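Class I phosphodiesterase PDEB1 (Leishmania major, PDB 2R8Q) is a class I phosphodiesterase whose all-helical catalytic domain carries a zinc ion and a magnesium ion beside a pocket holding 3-isobutyl-1-methylxanthine. Local coordinates at residues 37-42 and 64-69; 44-49 and 262-267; 105-110 and 255-260; 114-119 and 132-137; 246-251 and 315-320. All coordinates share one frame; numbering follows the deposited sequence.

Interaction 1 of 5, residues 37-42 and 64-69; sequences DFTSPG and YNLLWN
The ring of Phe38 takes the amide of Asn65 at its edge: Asn65 CG lies in the ring plane, ND2 comes to 3.3 Å from Phe38 CD1, and the two planes stand 80° apart. Phe32 and Phe43 meet the same ring edge-to-face. Phe38 sits in a type I beta turn, Asp37 to Ser40, which packs on helix 55-68. With chi1 at -178° the side chain of Leu66 points away from its own backbone N and out to the turn, where CD1 touches Phe38 CB at 4.0 Å and Thr39 CG2 at 3.9 Å. Leucine suits this place because its apolar end packs against the turn, CD1 lying also against Phe38 O. Beyond the turn, Gln110 of helix 102-118 donates from NE2 to the backbone oxygens of Phe38 and Ser40. Aspartate suits the head of the turn, since its short carboxylate folds forward into an Asx turn: Asp37 OD1 accepts from Thr39 N at 3.0 Å, from above the carboxylate plane, and from Thr39 OG1 on the syn side at 2.6 Å.

Interaction 2 of 5, residues 44-49 and 262-267; sequences NLFEVR and FETSRM
This is a surface contact between the start of helix 45-51 and the first turns of helix 262-285, made mainly by a methionine laid over a phenylalanine ring. Met267 CB sits over one face of Phe46, 3.7 Å from the ring centroid and 15° off the normal, a CH-pi contact. SD also lies over the ring, 4.2 Å from its centroid, in a Met-aromatic contact; the bend at chi3 (83°) then brings CE to 3.8 Å from Phe46 CD2. An unbranched, flexible thioether can follow a flat ring in this way. Trp268 meets Phe46 edge-to-face. Helix 45-51 begins with an N-cap: Asn44 OD1 accepts from Phe46 N at 2.9 Å, with the donor above the carbonyl plane. Asparagine suits the position because the same amide still has its NH2 to offer across the contact. Asn44 ND2 donates to a water at 3.0 Å, and that water is weakly bonded to Thr264 OG1. The methyl CG2 of Thr264 turns instead to Phe46 CD1, 4.1 Å away.

Interaction 3 of 5, residues 105-110 and 255-260; sequences VVDVCQ and VSNVTK. With IBM (3-isobutyl-1-methylxanthine), chain E.
Asp107 meets Lys260 directly, OD1 forming a salt bridge at 3.3 Å from NZ, with waters around the pair. No direct hydrogen bond joins the two segments; waters carry the rest. One water bonded to Asp107 OD1 also accepts from Lys260 NZ. Another donates to Asp107 OD2 at 2.6 Å and to Ser256 OG, while accepting from Asn257 ND2 and Lys260 NZ, so four side chains share it. A further water links Asp107 OD2 with Asn257 ND2, whose direct separation is 3.6 Å. A carboxylate suits this buried place because its two oxygens accept from several donors at once, and the lysine, bent at chi2 and chi4, brings a charge that probably favours the ionised acid.

In the next shell, Lys260 NZ is bonded to Thr111 OG1, Ser256 OG to Gly253 O, and Asn257 OD1 to Tyr99 OH. Asn257 belongs to the ligand pocket: its OD1 lies 3.7 Å from C10 of 3-isobutyl-1-methylxanthine, which is also hydrogen-bonded to Gln306 NE2. The contact thus ties helix 102-118 to the link between helices 239-254 and 262-285, while Val258 and Thr259 of that link lean on helix 302-324.

Interaction 4 of 5, residues 114-119 and 132-137; sequences TYLYTG and VLLVTA
Leu116 and Leu134 reach toward each other tip to tip, Leu116 CD1 meeting Leu134 CG at 4.1 Å, while Leu133 crosses the end of Leu116 obliquely and brings its CD2 to 4.1 Å from Leu116 CD2. One leucine of helix 102-118 is therefore received by two consecutive leucines of helix 127-139. The pair can share it because their first torsions differ: Leu133 has CG opposite its backbone N (chi1 180°), whereas Leu134 places CG beside the N (chi1 -67°), and the two side chains converge on Leu116 from neighbouring positions of the helix.

These are packed helices of an all-helical domain, joined by a short connection, and leucine suits the buried interface because its forked end offers two methyls without any polar group. Leu125 adds to the cover of Leu116 from the connection itself, and Leu112, a turn earlier on helix 102-118, touches both Leu133 and Leu134. Helix 102-118 closes with a wider pi-type turn, in which Gly119 N donates to Thr114 O at 2.7 Å. A glycine fits there, as a CB would run into Tyr115 O. On helix 127-139, Thr136 OG1 and Thr136 N approach Val132 O from opposite faces of its carbonyl plane, the hydroxyl at 2.7 Å.

Interaction 5 of 5, residues 246-251 and 315-320; sequences METLIK and GKFFRD
Phe317 rests the far end of its ring, CZ, against both Thr248 and Lys251, two residues one helical turn apart. This is helix-on-helix packing within the all-helical domain, joining helix 239-254 to helix 302-324. Phe317 CG is opposite the backbone N (chi1 -175°), which extends the ring toward the other helix until CZ lies 3.9 Å from Thr248 CG2. The lysine chain crosses the ring at about a right angle, bringing both CB and CE near CZ. Phenylalanine suits the site by being long enough to bridge the gap between the two helices, with an apolar ring to set against a methyl and methylenes. Lysine suits it because its methylenes supply apolar surface while its end remains polar: NZ is bonded to His219 ND1, and the imidazole of His219 also meets the Phe317 ring. Any cation-pi attraction is weak, with NZ 5.3 Å from the ring centroid. Thr248 turns its hydroxyl back to Leu244 O in its own helix. The bend at chi3 (57°) folds Lys251 so that CE comes to 3.9 Å from Phe317 CZ.

The centre of interaction 3 is about 6 Å from that of the chain, nearer than any other, and interaction 3 touches each of the other four, whose centres are 10 to 13 Å from its own. Helix 102-118 serves interactions 3 and 4, and its Gln110 holds the turn of interaction 1. Interaction 2 joins on through Ser265 OG, bonded to Asn257 O, and interaction 5 through Phe318 packed on Thr259. Interactions 4 and 5 meet where Leu133 touches Leu249. Along the chain interaction 2 crosses 1 and 5 and spans 3 and 4, while 5 also crosses 3. Early and late parts of the chain thus meet at interaction 3, which supplies Asn257 to the pocket of 3-isobutyl-1-methylxanthine.

Interaction 1 of 5, residues 37-42 and 64-69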
# COMPACT_ATOMS: atom_id res chain seq x y z
N ASP A 37 2.39 31.93 19.78
CA ASP A 37 3.71 31.36 20.02
C ASP A 37 3.54 29.88 19.69
O ASP A 37 3.06 29.11 20.51
CB ASP A 37 4.14 31.50 21.48
CG ASP A 37 5.50 30.89 21.75
OD1 ASP A 37 6.09 30.31 20.81
OD2 ASP A 37 5.97 30.97 22.90
N PHE A 38 3.91 29.51 18.47
CA PHE A 38 3.76 28.12 18.03
C PHE A 38 4.64 27.13 18.79
O PHE A 38 4.46 25.92 18.66
CB PHE A 38 4.05 28.04 16.53
CG PHE A 38 3.16 28.93 15.69
CD1 PHE A 38 3.65 29.52 14.53
CD2 PHE A 38 1.84 29.17 16.06
CE1 PHE A 38 2.83 30.34 13.75
CE2 PHE A 38 1.02 29.99 15.29
CZ PHE A 38 1.52 30.58 14.13
N THR A 39 5.58 27.63 19.59
CA THR A 39 6.46 26.75 20.35
C THR A 39 5.93 26.49 21.76
O THR A 39 6.52 25.73 22.52
CB THR A 39 7.89 27.33 20.50
OG1 THR A 39 7.86 28.44 21.41
CG2 THR A 39 8.42 27.80 19.16
N SER A 40 4.80 27.11 22.11
CA SER A 40 4.23 26.97 23.45
C SER A 40 3.18 25.89 23.64
O SER A 40 2.34 25.66 22.76
CB SER A 40 3.64 28.30 23.90
OG SER A 40 2.96 28.17 25.13
N PRO A 41 3.20 25.20 24.79
CA PRO A 41 2.21 24.16 25.07
C PRO A 41 0.82 24.78 25.14
O PRO A 41 -0.19 24.10 24.98
CB PRO A 41 2.66 23.61 26.43
CG PRO A 41 4.14 23.81 26.40
CD PRO A 41 4.26 25.20 25.82
N GLY A 42 0.79 26.09 25.38
CA GLY A 42 -0.46 26.81 25.49
C GLY A 42 -1.07 27.25 24.17
O GLY A 42 -2.17 27.81 24.15
N TYR A 64 4.46 25.52 8.71
CA TYR A 64 5.58 26.02 7.93
C TYR A 64 6.45 26.95 8.79
O TYR A 64 7.67 26.86 8.77
CB TYR A 64 5.11 26.78 6.68
CG TYR A 64 6.27 27.37 5.90
CD1 TYR A 64 6.77 28.64 6.19
CD2 TYR A 64 6.93 26.61 4.93
CE1 TYR A 64 7.90 29.14 5.55
CE2 TYR A 64 8.07 27.10 4.28
CZ TYR A 64 8.55 28.37 4.60
OH TYR A 64 9.69 28.84 3.98
N ASN A 65 5.80 27.83 9.54
CA ASN A 65 6.51 28.77 10.39
C ASN A 65 7.29 28.03 11.48
O ASN A 65 8.48 28.26 11.69
CB ASN A 65 5.53 29.74 11.04
CG ASN A 65 6.23 30.85 11.80
OD1 ASN A 65 6.58 31.88 11.23
ND2 ASN A 65 6.44 30.64 13.09
N LEU A 66 6.59 27.12 12.17
CA LEU A 66 7.21 26.36 13.25
C LEU A 66 8.40 25.54 12.77
O LEU A 66 9.47 25.60 13.38
CB LEU A 66 6.18 25.44 13.90
CG LEU A 66 6.69 24.60 15.08
CD1 LEU A 66 7.09 25.52 16.23
CD2 LEU A 66 5.59 23.64 15.52
N LEU A 67 8.23 24.79 11.69
CA LEU A 67 9.30 23.95 11.19
C LEU A 67 10.45 24.73 10.55
O LEU A 67 11.61 24.45 10.83
CB LEU A 67 8.75 22.92 10.21
CG LEU A 67 7.78 21.91 10.83
CD1 LEU A 67 7.45 20.84 9.80
CD2 LEU A 67 8.39 21.27 12.07
N TRP A 68 10.15 25.70 9.70
CA TRP A 68 11.25 26.44 9.08
C TRP A 68 12.05 27.23 10.10
O TRP A 68 13.29 27.22 10.07
CB TRP A 68 10.74 27.40 8.00
CG TRP A 68 11.88 28.11 7.35
CD1 TRP A 68 12.29 29.40 7.57
CD2 TRP A 68 12.85 27.53 6.47
NE1 TRP A 68 13.46 29.65 6.88
CE2 TRP A 68 13.82 28.52 6.20
CE3 TRP A 68 12.99 26.27 5.88
CZ2 TRP A 68 14.93 28.28 5.37
CZ3 TRP A 68 14.09 26.03 5.05
CH2 TRP A 68 15.04 27.04 4.81
N ASN A 69 11.36 27.92 11.00
CA ASN A 69 12.04 28.72 12.01
C ASN A 69 12.79 27.90 13.05
O ASN A 69 13.54 28.46 13.85
CB ASN A 69 11.03 29.65 12.69
CG ASN A 69 10.58 30.78 11.79
OD1 ASN A 69 9.54 31.40 12.01
ND2 ASN A 69 11.38 31.07 10.76

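Interaction 2 of 5, residues 44-49 and 262-267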
# COMPACT_ATOMS: atom_id res chain seq x y z
N ASN A 44 -3.21 27.40 21.08
CA ASN A 44 -4.53 26.83 20.83
C ASN A 44 -4.89 26.89 19.34
O ASN A 44 -5.26 27.94 18.82
CB ASN A 44 -5.58 27.58 21.66
CG ASN A 44 -6.98 27.01 21.50
OD1 ASN A 44 -7.20 26.06 20.76
ND2 ASN A 44 -7.93 27.60 22.22
N LEU A 45 -4.78 25.75 18.66
CA LEU A 45 -5.08 25.69 17.24
C LEU A 45 -6.53 26.03 16.92
O LEU A 45 -6.83 26.50 15.82
CB LEU A 45 -4.73 24.30 16.68
CG LEU A 45 -4.91 24.08 15.17
CD1 LEU A 45 -4.06 25.06 14.37
CD2 LEU A 45 -4.51 22.65 14.83
N PHE A 46 -7.44 25.81 17.87
CA PHE A 46 -8.84 26.14 17.61
C PHE A 46 -9.03 27.64 17.46
O PHE A 46 -9.91 28.09 16.73
CB PHE A 46 -9.75 25.61 18.72
CG PHE A 46 -9.94 24.12 18.69
CD1 PHE A 46 -9.22 23.30 19.55
CD2 PHE A 46 -10.82 23.53 17.78
CE1 PHE A 46 -9.37 21.91 19.51
CE2 PHE A 46 -10.98 22.15 17.73
CZ PHE A 46 -10.25 21.34 18.60
N GLU A 47 -8.21 28.41 18.17
CA GLU A 47 -8.30 29.87 18.09
C GLU A 47 -7.96 30.30 16.66
O GLU A 47 -8.66 31.13 16.07
CB GLU A 47 -7.33 30.52 19.07
CG GLU A 47 -7.54 32.01 19.24
CD GLU A 47 -6.43 32.67 20.03
OE1 GLU A 47 -5.97 32.06 21.02
OE2 GLU A 47 -6.02 33.79 19.66
N VAL A 48 -6.89 29.73 16.12
CA VAL A 48 -6.47 30.04 14.76
C VAL A 48 -7.54 29.63 13.75
O VAL A 48 -7.83 30.36 12.81
CB VAL A 48 -5.15 29.31 14.40
CG1 VAL A 48 -4.84 29.48 12.92
CG2 VAL A 48 -4.01 29.85 15.24
N ARG A 49 -8.13 28.46 13.96
CA ARG A 49 -9.16 27.96 13.06
C ARG A 49 -10.41 28.83 13.05
O ARG A 49 -10.97 29.11 11.99
CB ARG A 49 -9.56 26.53 13.45
CG ARG A 49 -8.47 25.51 13.18
CD ARG A 49 -8.83 24.15 13.77
NE ARG A 49 -10.02 23.56 13.15
CZ ARG A 49 -10.51 22.38 13.49
NH1 ARG A 49 -9.93 21.67 14.44
NH2 ARG A 49 -11.59 21.90 12.88
N PHE A 262 -7.99 22.45 29.69
CA PHE A 262 -9.34 21.90 29.67
C PHE A 262 -10.27 22.24 28.51
O PHE A 262 -10.80 21.35 27.87
CB PHE A 262 -10.07 22.20 30.97
CG PHE A 262 -11.33 21.40 31.13
CD1 PHE A 262 -11.28 20.03 31.35
CD2 PHE A 262 -12.58 22.00 30.98
CE1 PHE A 262 -12.44 19.27 31.42
CE2 PHE A 262 -13.75 21.25 31.05
CZ PHE A 262 -13.68 19.88 31.27
N GLU A 263 -10.49 23.53 28.26
CA GLU A 263 -11.40 23.91 27.18
C GLU A 263 -10.93 23.41 25.83
O GLU A 263 -11.74 23.02 24.98
CB GLU A 263 -11.57 25.43 27.15
CG GLU A 263 -12.25 25.99 28.39
CD GLU A 263 -13.55 25.27 28.72
OE1 GLU A 263 -14.39 25.10 27.81
OE2 GLU A 263 -13.72 24.86 29.89
N THR A 264 -9.61 23.41 25.62
CA THR A 264 -9.05 22.93 24.36
C THR A 264 -9.22 21.41 24.29
O THR A 264 -9.63 20.87 23.26
CB THR A 264 -7.57 23.30 24.26
OG1 THR A 264 -7.45 24.73 24.28
CG2 THR A 264 -6.95 22.76 22.98
N SER A 265 -8.92 20.74 25.40
CA SER A 265 -9.07 19.29 25.47
C SER A 265 -10.52 18.91 25.18
O SER A 265 -10.79 17.94 24.46
CB SER A 265 -8.67 18.79 26.86
OG SER A 265 -8.75 17.38 26.94
N ARG A 266 -11.44 19.69 25.72
CA ARG A 266 -12.87 19.46 25.54
C ARG A 266 -13.28 19.57 24.07
O ARG A 266 -14.08 18.78 23.58
CB ARG A 266 -13.65 20.45 26.41
CG ARG A 266 -15.13 20.21 26.49
CD ARG A 266 -15.67 20.83 27.77
NE ARG A 266 -17.12 20.78 27.85
CZ ARG A 266 -17.93 21.55 27.14
NH1 ARG A 266 -17.43 22.43 26.29
NH2 ARG A 266 -19.25 21.44 27.27
N MET A 267 -12.74 20.56 23.36
CA MET A 267 -13.08 20.71 21.96
C MET A 267 -12.56 19.53 21.14
O MET A 267 -13.21 19.10 20.19
CB MET A 267 -12.54 22.03 21.40
CG MET A 267 -13.28 23.25 21.91
SD MET A 267 -12.94 24.74 20.96
CE MET A 267 -14.07 24.53 19.58
O HOH W 1 -10.37 26.06 22.90

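Interaction 3 of 5, residues 105-110 and 255-260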
# COMPACT_ATOMS: atom_id res chain seq x y z
N VAL A 105 -3.11 16.48 12.49
CA VAL A 105 -1.67 16.27 12.30
C VAL A 105 -0.88 17.55 12.54
O VAL A 105 0.27 17.49 12.97
CB VAL A 105 -1.33 15.65 10.91
CG1 VAL A 105 -2.05 14.31 10.77
CG2 VAL A 105 -1.72 16.58 9.77
N VAL A 106 -1.49 18.70 12.29
CA VAL A 106 -0.83 19.97 12.56
C VAL A 106 -0.66 20.03 14.08
O VAL A 106 0.39 20.41 14.60
CB VAL A 106 -1.69 21.16 12.08
CG1 VAL A 106 -1.16 22.48 12.66
CG2 VAL A 106 -1.68 21.21 10.55
N ASP A 107 -1.71 19.62 14.80
CA ASP A 107 -1.67 19.59 16.26
C ASP A 107 -0.59 18.64 16.77
O ASP A 107 0.16 18.98 17.68
CB ASP A 107 -3.03 19.19 16.82
CG ASP A 107 -3.01 19.01 18.32
OD1 ASP A 107 -2.55 19.93 19.03
OD2 ASP A 107 -3.47 17.95 18.80
N VAL A 108 -0.51 17.43 16.21
CA VAL A 108 0.49 16.48 16.68
C VAL A 108 1.90 17.01 16.41
O VAL A 108 2.79 16.87 17.25
CB VAL A 108 0.30 15.09 16.00
CG1 VAL A 108 1.45 14.16 16.36
CG2 VAL A 108 -1.01 14.48 16.48
N CYS A 109 2.09 17.65 15.26
CA CYS A 109 3.39 18.21 14.91
C CYS A 109 3.79 19.29 15.92
O CYS A 109 4.88 19.26 16.48
CB CYS A 109 3.34 18.80 13.50
SG CYS A 109 4.89 19.52 12.89
N GLN A 110 2.88 20.24 16.16
CA GLN A 110 3.14 21.33 17.10
C GLN A 110 3.37 20.80 18.51
O GLN A 110 4.25 21.28 19.24
CB GLN A 110 1.95 22.30 17.07
CG GLN A 110 2.16 23.63 17.81
CD GLN A 110 1.90 23.54 19.30
OE1 GLN A 110 0.98 22.85 19.75
NE2 GLN A 110 2.70 24.27 20.09
N VAL A 255 -2.00 10.88 21.49
CA VAL A 255 -3.05 10.83 22.52
C VAL A 255 -2.93 11.99 23.50
O VAL A 255 -3.37 11.90 24.65
CB VAL A 255 -3.01 9.49 23.31
CG1 VAL A 255 -3.26 8.33 22.37
CG2 VAL A 255 -1.67 9.33 24.02
N SER A 256 -2.37 13.10 23.03
CA SER A 256 -2.16 14.29 23.86
C SER A 256 -3.37 15.18 24.10
O SER A 256 -3.29 16.11 24.90
CB SER A 256 -1.05 15.15 23.25
OG SER A 256 -1.42 15.65 21.98
N ASN A 257 -4.48 14.92 23.41
CA ASN A 257 -5.67 15.76 23.58
C ASN A 257 -6.05 15.93 25.05
O ASN A 257 -6.41 17.03 25.48
CB ASN A 257 -6.86 15.17 22.83
CG ASN A 257 -6.74 15.29 21.31
OD1 ASN A 257 -7.53 14.70 20.58
ND2 ASN A 257 -5.76 16.05 20.84
N VAL A 258 -5.96 14.86 25.83
CA VAL A 258 -6.34 14.90 27.24
C VAL A 258 -5.38 15.65 28.15
O VAL A 258 -5.68 15.87 29.32
CB VAL A 258 -6.52 13.47 27.81
CG1 VAL A 258 -7.67 12.78 27.09
CG2 VAL A 258 -5.23 12.68 27.67
N THR A 259 -4.23 16.05 27.62
CA THR A 259 -3.24 16.78 28.41
C THR A 259 -3.23 18.27 28.11
O THR A 259 -2.42 19.01 28.65
CB THR A 259 -1.82 16.24 28.15
OG1 THR A 259 -1.44 16.56 26.80
CG2 THR A 259 -1.77 14.74 28.35
N LYS A 260 -4.13 18.72 27.23
CA LYS A 260 -4.18 20.14 26.88
C LYS A 260 -5.10 20.91 27.82
O LYS A 260 -5.91 20.31 28.53
CB LYS A 260 -4.66 20.32 25.44
CG LYS A 260 -3.79 19.62 24.39
CD LYS A 260 -2.32 19.99 24.55
CE LYS A 260 -1.45 19.29 23.51
NZ LYS A 260 -1.61 19.89 22.16
N9 IBM E . -9.86 6.94 21.88
C8 IBM E . -10.95 6.74 22.70
N7 IBM E . -11.35 7.82 23.31
C5 IBM E . -10.48 8.80 22.87
C4 IBM E . -9.56 8.28 21.99
N3 IBM E . -8.56 8.93 21.36
C2 IBM E . -8.48 10.26 21.65
N1 IBM E . -9.37 10.88 22.53
C6 IBM E . -10.37 10.16 23.14
O6 IBM E . -11.15 10.70 23.90
O2 IBM E . -7.59 10.94 21.13
C10 IBM E . -9.24 12.31 22.81
C11 IBM E . -7.64 8.27 20.44
C12 IBM E . -8.43 7.80 19.21
C13 IBM E . -8.44 8.87 18.13
C14 IBM E . -7.85 6.49 18.67
O HOH W 2 -5.43 16.38 17.71
O HOH W 3 -4.10 21.15 20.94
O HOH W 4 -3.45 17.60 21.42
O HOH W 5 0.12 22.26 22.29

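Interaction 4 of 5, residues 114-119 and 132-137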
# COMPACT_ATOMS: atom_id res chain seq x y z
N THR A 114 6.71 20.90 21.22
CA THR A 114 6.73 21.27 22.63
C THR A 114 7.37 20.19 23.50
O THR A 114 8.03 20.49 24.49
CB THR A 114 5.32 21.62 23.19
OG1 THR A 114 4.53 20.44 23.31
CG2 THR A 114 4.63 22.63 22.29
N TYR A 115 7.19 18.92 23.13
CA TYR A 115 7.78 17.84 23.91
C TYR A 115 9.30 17.83 23.75
O TYR A 115 10.04 17.63 24.71
CB TYR A 115 7.23 16.48 23.47
CG TYR A 115 5.77 16.24 23.81
CD1 TYR A 115 5.12 15.11 23.33
CD2 TYR A 115 5.05 17.14 24.60
CE1 TYR A 115 3.79 14.86 23.64
CE2 TYR A 115 3.71 16.90 24.91
CZ TYR A 115 3.09 15.76 24.42
OH TYR A 115 1.76 15.51 24.70
N LEU A 116 9.75 18.05 22.52
CA LEU A 116 11.17 18.05 22.21
C LEU A 116 11.93 19.23 22.80
O LEU A 116 13.00 19.06 23.38
CB LEU A 116 11.38 18.07 20.69
CG LEU A 116 11.02 16.79 19.93
CD1 LEU A 116 11.09 17.08 18.43
CD2 LEU A 116 11.97 15.66 20.32
N TYR A 117 11.36 20.42 22.68
CA TYR A 117 12.07 21.60 23.16
C TYR A 117 11.63 22.19 24.48
O TYR A 117 12.47 22.56 25.30
CB TYR A 117 12.10 22.61 22.01
CG TYR A 117 12.76 21.99 20.79
CD1 TYR A 117 12.01 21.64 19.66
CD2 TYR A 117 14.11 21.63 20.82
CE1 TYR A 117 12.60 20.95 18.59
CE2 TYR A 117 14.70 20.95 19.76
CZ TYR A 117 13.94 20.61 18.65
OH TYR A 117 14.53 19.90 17.63
N THR A 118 10.33 22.27 24.73
CA THR A 118 9.87 22.78 26.02
C THR A 118 10.03 21.64 27.02
O THR A 118 10.45 21.85 28.16
CB THR A 118 8.39 23.22 25.96
OG1 THR A 118 8.25 24.29 25.01
CG2 THR A 118 7.92 23.71 27.33
N GLY A 119 9.71 20.43 26.57
CA GLY A 119 9.81 19.25 27.42
C GLY A 119 11.20 18.64 27.49
O GLY A 119 11.42 17.66 28.21
N VAL A 132 13.11 14.39 11.62
CA VAL A 132 12.29 13.31 11.08
C VAL A 132 11.00 13.13 11.90
O VAL A 132 9.94 12.90 11.33
CB VAL A 132 13.08 11.99 11.04
CG1 VAL A 132 12.16 10.84 10.60
CG2 VAL A 132 14.25 12.13 10.07
N LEU A 133 11.10 13.24 13.22
CA LEU A 133 9.92 13.08 14.06
C LEU A 133 8.86 14.14 13.73
O LEU A 133 7.67 13.82 13.60
CB LEU A 133 10.31 13.18 15.53
CG LEU A 133 9.18 13.03 16.56
CD1 LEU A 133 8.48 11.68 16.38
CD2 LEU A 133 9.76 13.14 17.96
N LEU A 134 9.29 15.38 13.56
CA LEU A 134 8.36 16.47 13.26
C LEU A 134 7.72 16.30 11.88
O LEU A 134 6.53 16.56 11.70
CB LEU A 134 9.07 17.82 13.37
CG LEU A 134 9.48 18.15 14.81
CD1 LEU A 134 10.40 19.37 14.83
CD2 LEU A 134 8.24 18.40 15.65
N VAL A 135 8.52 15.86 10.90
CA VAL A 135 8.03 15.64 9.55
C VAL A 135 7.02 14.49 9.57
O VAL A 135 5.97 14.56 8.94
CB VAL A 135 9.19 15.29 8.59
CG1 VAL A 135 8.65 14.73 7.28
CG2 VAL A 135 10.04 16.53 8.34
N THR A 136 7.36 13.44 10.31
CA THR A 136 6.50 12.26 10.41
C THR A 136 5.12 12.61 10.94
O THR A 136 4.11 12.03 10.52
CB THR A 136 7.15 11.19 11.31
OG1 THR A 136 8.39 10.78 10.73
CG2 THR A 136 6.24 9.97 11.43
N ALA A 137 5.05 13.55 11.87
CA ALA A 137 3.76 13.94 12.42
C ALA A 137 2.77 14.33 11.31
O ALA A 137 1.59 14.01 11.39
CB ALA A 137 3.94 15.11 13.40

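Interaction 5 of 5, residues 246-251 and 315-320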
# COMPACT_ATOMS: atom_id res chain seq x y z
N MET A 246 11.56 7.87 19.97
CA MET A 246 10.82 8.54 18.90
C MET A 246 9.41 7.97 18.80
O MET A 246 8.43 8.72 18.69
CB MET A 246 11.52 8.35 17.56
CG MET A 246 12.85 9.07 17.41
SD MET A 246 13.65 8.69 15.82
CE MET A 246 12.65 9.67 14.71
N GLU A 247 9.30 6.65 18.83
CA GLU A 247 8.00 6.00 18.72
C GLU A 247 7.11 6.34 19.90
O GLU A 247 5.91 6.55 19.74
CB GLU A 247 8.17 4.48 18.64
CG GLU A 247 8.98 4.02 17.43
CD GLU A 247 9.36 2.56 17.49
OE1 GLU A 247 9.36 1.99 18.61
OE2 GLU A 247 9.68 1.97 16.44
N THR A 248 7.70 6.41 21.09
CA THR A 248 6.94 6.73 22.29
C THR A 248 6.46 8.18 22.25
O THR A 248 5.35 8.48 22.69
CB THR A 248 7.77 6.46 23.55
OG1 THR A 248 8.23 5.11 23.53
CG2 THR A 248 6.93 6.68 24.80
N LEU A 249 7.30 9.07 21.74
CA LEU A 249 6.93 10.48 21.64
C LEU A 249 5.78 10.68 20.66
O LEU A 249 4.84 11.41 20.97
CB LEU A 249 8.12 11.34 21.21
CG LEU A 249 9.16 11.65 22.28
CD1 LEU A 249 10.36 12.32 21.65
CD2 LEU A 249 8.55 12.53 23.37
N ILE A 250 5.84 10.05 19.48
CA ILE A 250 4.74 10.25 18.55
C ILE A 250 3.45 9.65 19.11
O ILE A 250 2.37 10.17 18.88
CB ILE A 250 5.04 9.68 17.13
CG1 ILE A 250 3.96 10.18 16.16
CG2 ILE A 250 5.10 8.16 17.14
CD1 ILE A 250 4.30 10.02 14.68
N LYS A 251 3.58 8.56 19.88
CA LYS A 251 2.40 7.96 20.49
C LYS A 251 1.83 8.97 21.49
O LYS A 251 0.61 9.18 21.55
CB LYS A 251 2.76 6.67 21.23
CG LYS A 251 2.76 5.43 20.36
CD LYS A 251 2.99 4.17 21.18
CE LYS A 251 1.95 4.01 22.28
NZ LYS A 251 0.55 3.97 21.76
N GLY A 315 -4.01 8.42 30.74
CA GLY A 315 -3.53 8.80 32.05
C GLY A 315 -2.30 8.03 32.49
O GLY A 315 -1.27 8.62 32.81
N LYS A 316 -2.41 6.70 32.52
CA LYS A 316 -1.29 5.87 32.93
C LYS A 316 -0.12 6.02 31.97
O LYS A 316 1.04 6.04 32.38
CB LYS A 316 -1.70 4.39 32.99
CG LYS A 316 -0.54 3.46 33.32
CD LYS A 316 -0.94 2.00 33.29
CE LYS A 316 0.27 1.10 33.56
NZ LYS A 316 -0.08 -0.34 33.51
N PHE A 317 -0.43 6.14 30.68
CA PHE A 317 0.63 6.28 29.68
C PHE A 317 1.52 7.48 29.96
O PHE A 317 2.74 7.35 29.99
CB PHE A 317 0.03 6.40 28.27
CG PHE A 317 1.07 6.41 27.17
CD1 PHE A 317 1.87 5.30 26.95
CD2 PHE A 317 1.26 7.54 26.38
CE1 PHE A 317 2.85 5.31 25.95
CE2 PHE A 317 2.23 7.56 25.38
CZ PHE A 317 3.02 6.44 25.16
N PHE A 318 0.92 8.65 30.15
CA PHE A 318 1.73 9.83 30.43
C PHE A 318 2.45 9.75 31.77
O PHE A 318 3.61 10.12 31.89
CB PHE A 318 0.89 11.11 30.35
CG PHE A 318 0.74 11.65 28.95
CD1 PHE A 318 -0.33 11.26 28.15
CD2 PHE A 318 1.70 12.51 28.43
CE1 PHE A 318 -0.43 11.72 26.83
CE2 PHE A 318 1.61 12.97 27.12
CZ PHE A 318 0.54 12.58 26.32
N ARG A 319 1.76 9.25 32.79
CA ARG A 319 2.37 9.13 34.11
C ARG A 319 3.60 8.22 34.02
O ARG A 319 4.65 8.52 34.60
CB ARG A 319 1.35 8.56 35.10
CG ARG A 319 0.18 9.50 35.34
CD ARG A 319 -1.05 8.76 35.82
NE ARG A 319 -2.22 9.63 35.84
CZ ARG A 319 -3.48 9.20 35.90
NH1 ARG A 319 -3.73 7.90 35.94
NH2 ARG A 319 -4.48 10.07 35.92
N ASP A 320 3.47 7.14 33.27
CA ASP A 320 4.56 6.18 33.10
C ASP A 320 5.74 6.70 32.30
O ASP A 320 6.89 6.59 32.74
CB ASP A 320 4.03 4.90 32.45
CG ASP A 320 3.40 3.96 33.45
OD1 ASP A 320 2.86 4.44 34.47
OD2 ASP A 320 3.42 2.73 33.20